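Local coordinates for protein starch synthase I (Hordeum vulgare, PDB 4HLN) that belongs to the starch synthases, glycosyltransferases built of two Rossmann-like domains, and binds a glycan on its C-terminal domain, at residues Q118-T124 with A156-R160. Sequence-based numbering, arbitrary orientation.
Sequences QPLAKVT and ARGHR
R157 and H159 both touch the methyl of A121, where the N-terminal arm of this two-domain GT-B glycosyltransferase crosses the turn between helix 150-156 and strand 160-166 of the N-terminal Rossmann-like domain. The arm runs on directly into strand 126-130, which lies parallel beside strand 160-166, so the contact joins the entrances of two neighbouring strands. A single backbone hydrogen bond spans the segments: A121 N donates to a lone pair of R157 O over 3.2 Å, bent at the hydrogen to 149°. The buried part of the contact gathers around it. A121 meets the imidazole of H159 obliquely, CB lying 3.7 Å from NE2, while V123 O approaches the same ring at its edge, 3.5 Å from CE1. H159 is buried and its rotation is fixed from both nitrogens, by R125 N at ND1 and by E619 of helix 611-627 at NE2. The R157 chain bends at chi3 (117°), which brings its guanidinium beside A121 CB and P119 CB, with L120 O above its plane but displaced toward the rim; salt bridges to E619 and D612 tie that end to the same helix.

On the solvent side L120, T124 and G158 are exposed and meet the other segment only by van der Waals contact. G158, with phi 95°, brings its carbonyl O against T124, 3.4 Å from CB. L120 lends chiefly CD2, 3.7 Å from A156 O. At the start of the arm, Q118 is bent at its second torsion and lays its side chain against the carbonyl of A156, CG standing 3.3 Å from A156 O. NE2 is also near that oxygen, but at a poor angle; instead it donates nearly in the amide plane to a lone pair of P119 O, 2.6 Å away.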
ATOM      1  N   GLN A 118     -22.190  -2.812  12.964  1.00113.16           N
ATOM      2  CA  GLN A 118     -21.217  -2.000  12.243  1.00 91.45           C
ATOM      3  C   GLN A 118     -20.878  -0.708  12.984  1.00 90.98           C
ATOM      4  O   GLN A 118     -21.722   0.182  13.123  1.00 87.18           O
ATOM      5  CB  GLN A 118     -21.730  -1.666  10.843  1.00 82.92           C
ATOM      6  CG  GLN A 118     -20.969  -0.529  10.152  1.00 81.99           C
ATOM      7  CD  GLN A 118     -19.537  -0.904   9.778  1.00 77.39           C
ATOM      8  OE1 GLN A 118     -19.300  -1.925   9.127  1.00 73.82           O
ATOM      9  NE2 GLN A 118     -18.575  -0.080  10.192  1.00 62.97           N
ATOM     10  N   PRO A 119     -19.628  -0.598  13.458  1.00 83.53           N
ATOM     11  CA  PRO A 119     -19.161   0.605  14.152  1.00 78.42           C
ATOM     12  C   PRO A 119     -19.191   1.836  13.245  1.00 83.18           C
ATOM     13  O   PRO A 119     -18.844   1.752  12.064  1.00 78.81           O
ATOM     14  CB  PRO A 119     -17.718   0.251  14.542  1.00 64.68           C
ATOM     15  CG  PRO A 119     -17.330  -0.850  13.626  1.00 59.53           C
ATOM     16  CD  PRO A 119     -18.573  -1.620  13.341  1.00 69.74           C
ATOM     17  N   LEU A 120     -19.619   2.968  13.798  1.00 81.39           N
ATOM     18  CA  LEU A 120     -19.668   4.216  13.047  1.00 66.65           C
ATOM     19  C   LEU A 120     -18.634   5.209  13.599  1.00 70.57           C
ATOM     20  O   LEU A 120     -18.046   4.978  14.657  1.00 69.96           O
ATOM     21  CB  LEU A 120     -21.090   4.789  13.054  1.00 53.92           C
ATOM     22  CG  LEU A 120     -22.202   3.830  12.569  1.00 63.97           C
ATOM     23  CD1 LEU A 120     -23.583   4.406  12.816  1.00 57.18           C
ATOM     24  CD2 LEU A 120     -22.062   3.418  11.084  1.00 65.97           C
ATOM     25  N   ALA A 121     -18.393   6.295  12.870  1.00 67.65           N
ATOM     26  CA  ALA A 121     -17.365   7.259  13.264  1.00 62.23           C
ATOM     27  C   ALA A 121     -17.923   8.470  14.015  1.00 73.97           C
ATOM     28  O   ALA A 121     -19.012   8.969  13.690  1.00 70.75           O
ATOM     29  CB  ALA A 121     -16.562   7.713  12.044  1.00 48.83           C
ATOM     30  N   LYS A 122     -17.162   8.932  15.012  1.00 77.51           N
ATOM     31  CA  LYS A 122     -17.501  10.113  15.810  1.00 85.97           C
ATOM     32  C   LYS A 122     -17.918  11.273  14.925  1.00 78.94           C
ATOM     33  O   LYS A 122     -18.986  11.874  15.104  1.00 72.95           O
ATOM     34  CB  LYS A 122     -16.287  10.546  16.639  1.00 99.22           C
ATOM     35  CG  LYS A 122     -16.076   9.766  17.927  1.00111.03           C
ATOM     36  CD  LYS A 122     -16.963  10.295  19.054  1.00117.65           C
ATOM     37  CE  LYS A 122     -16.713  11.778  19.315  1.00114.98           C
ATOM     38  NZ  LYS A 122     -17.292  12.225  20.613  1.00112.95           N
ATOM     39  N   VAL A 123     -17.045  11.583  13.973  1.00 74.76           N
ATOM     40  CA  VAL A 123     -17.275  12.656  13.025  1.00 70.16           C
ATOM     41  C   VAL A 123     -17.261  12.079  11.631  1.00 66.22           C
ATOM     42  O   VAL A 123     -16.209  11.702  11.127  1.00 73.24           O
ATOM     43  CB  VAL A 123     -16.152  13.692  13.079  1.00 60.07           C
ATOM     44  CG1 VAL A 123     -16.515  14.892  12.234  1.00 55.35           C
ATOM     45  CG2 VAL A 123     -15.883  14.093  14.503  1.00 52.48           C
ATOM     46  N   THR A 124     -18.429  12.006  11.011  1.00 60.28           N
ATOM     47  CA  THR A 124     -18.523  11.573   9.631  1.00 58.36           C
ATOM     48  C   THR A 124     -18.110  12.733   8.724  1.00 55.98           C
ATOM     49  O   THR A 124     -18.335  13.895   9.048  1.00 53.81           O
ATOM     50  CB  THR A 124     -19.953  11.147   9.296  1.00 57.92           C
ATOM     51  OG1 THR A 124     -20.814  12.283   9.412  1.00 47.86           O
ATOM     52  CG2 THR A 124     -20.425  10.063  10.254  1.00 61.56           C
ATOM     53  N   ALA A 156     -18.735   2.655   5.020  1.00 55.80           N
ATOM     54  CA  ALA A 156     -19.473   1.775   5.915  1.00 48.62           C
ATOM     55  C   ALA A 156     -19.528   2.347   7.320  1.00 50.52           C
ATOM     56  O   ALA A 156     -20.358   1.948   8.136  1.00 57.15           O
ATOM     57  CB  ALA A 156     -18.813   0.408   5.938  1.00 36.36           C
ATOM     58  N   ARG A 157     -18.616   3.270   7.606  1.00 43.98           N
ATOM     59  CA  ARG A 157     -18.579   3.930   8.899  1.00 43.13           C
ATOM     60  C   ARG A 157     -19.372   5.239   8.877  1.00 51.27           C
ATOM     61  O   ARG A 157     -19.268   6.034   9.808  1.00 57.85           O
ATOM     62  CB  ARG A 157     -17.139   4.225   9.318  1.00 45.03           C
ATOM     63  CG  ARG A 157     -16.227   3.018   9.420  1.00 45.18           C
ATOM     64  CD  ARG A 157     -14.903   3.407  10.082  1.00 49.26           C
ATOM     65  NE  ARG A 157     -14.727   2.691  11.338  1.00 66.73           N
ATOM     66  CZ  ARG A 157     -14.388   3.266  12.486  1.00 69.44           C
ATOM     67  NH1 ARG A 157     -14.173   4.567  12.524  1.00 44.27           N
ATOM     68  NH2 ARG A 157     -14.256   2.537  13.593  1.00 84.91           N
ATOM     69  N   GLY A 158     -20.136   5.469   7.807  1.00 45.29           N
ATOM     70  CA  GLY A 158     -21.036   6.611   7.736  1.00 40.86           C
ATOM     71  C   GLY A 158     -20.505   7.858   7.041  1.00 53.40           C
ATOM     72  O   GLY A 158     -21.167   8.893   7.019  1.00 54.88           O
ATOM     73  N   HIS A 159     -19.310   7.776   6.471  1.00 53.78           N
ATOM     74  CA  HIS A 159     -18.788   8.884   5.679  1.00 46.62           C
ATOM     75  C   HIS A 159     -19.466   8.931   4.325  1.00 37.78           C
ATOM     76  O   HIS A 159     -19.870   7.905   3.784  1.00 40.71           O
ATOM     77  CB  HIS A 159     -17.279   8.767   5.490  1.00 42.81           C
ATOM     78  CG  HIS A 159     -16.523   8.651   6.775  1.00 50.65           C
ATOM     79  ND1 HIS A 159     -16.271   9.733   7.588  1.00 46.01           N
ATOM     80  CD2 HIS A 159     -15.973   7.577   7.393  1.00 51.25           C
ATOM     81  CE1 HIS A 159     -15.598   9.333   8.652  1.00 51.34           C
ATOM     82  NE2 HIS A 159     -15.403   8.029   8.558  1.00 51.65           N
ATOM     83  N   ARG A 160     -19.595  10.134   3.780  1.00 27.27           N
ATOM     84  CA  ARG A 160     -20.052  10.286   2.415  1.00 30.24           C
ATOM     85  C   ARG A 160     -18.802  10.189   1.547  1.00 33.20           C
ATOM     86  O   ARG A 160     -17.910  11.014   1.667  1.00 37.66           O
ATOM     87  CB  ARG A 160     -20.734  11.635   2.219  1.00 25.17           C
ATOM     88  CG  ARG A 160     -21.788  11.578   1.127  1.00 23.54           C
ATOM     89  CD  ARG A 160     -22.100  12.949   0.590  1.00 35.89           C
ATOM     90  NE  ARG A 160     -23.041  12.855  -0.514  1.00 42.87           N
ATOM     91  CZ  ARG A 160     -23.553  13.911  -1.128  1.00 42.71           C
ATOM     92  NH1 ARG A 160     -24.416  13.762  -2.128  1.00 42.37           N
ATOM     93  NH2 ARG A 160     -23.203  15.118  -0.722  1.00 34.13           N
TER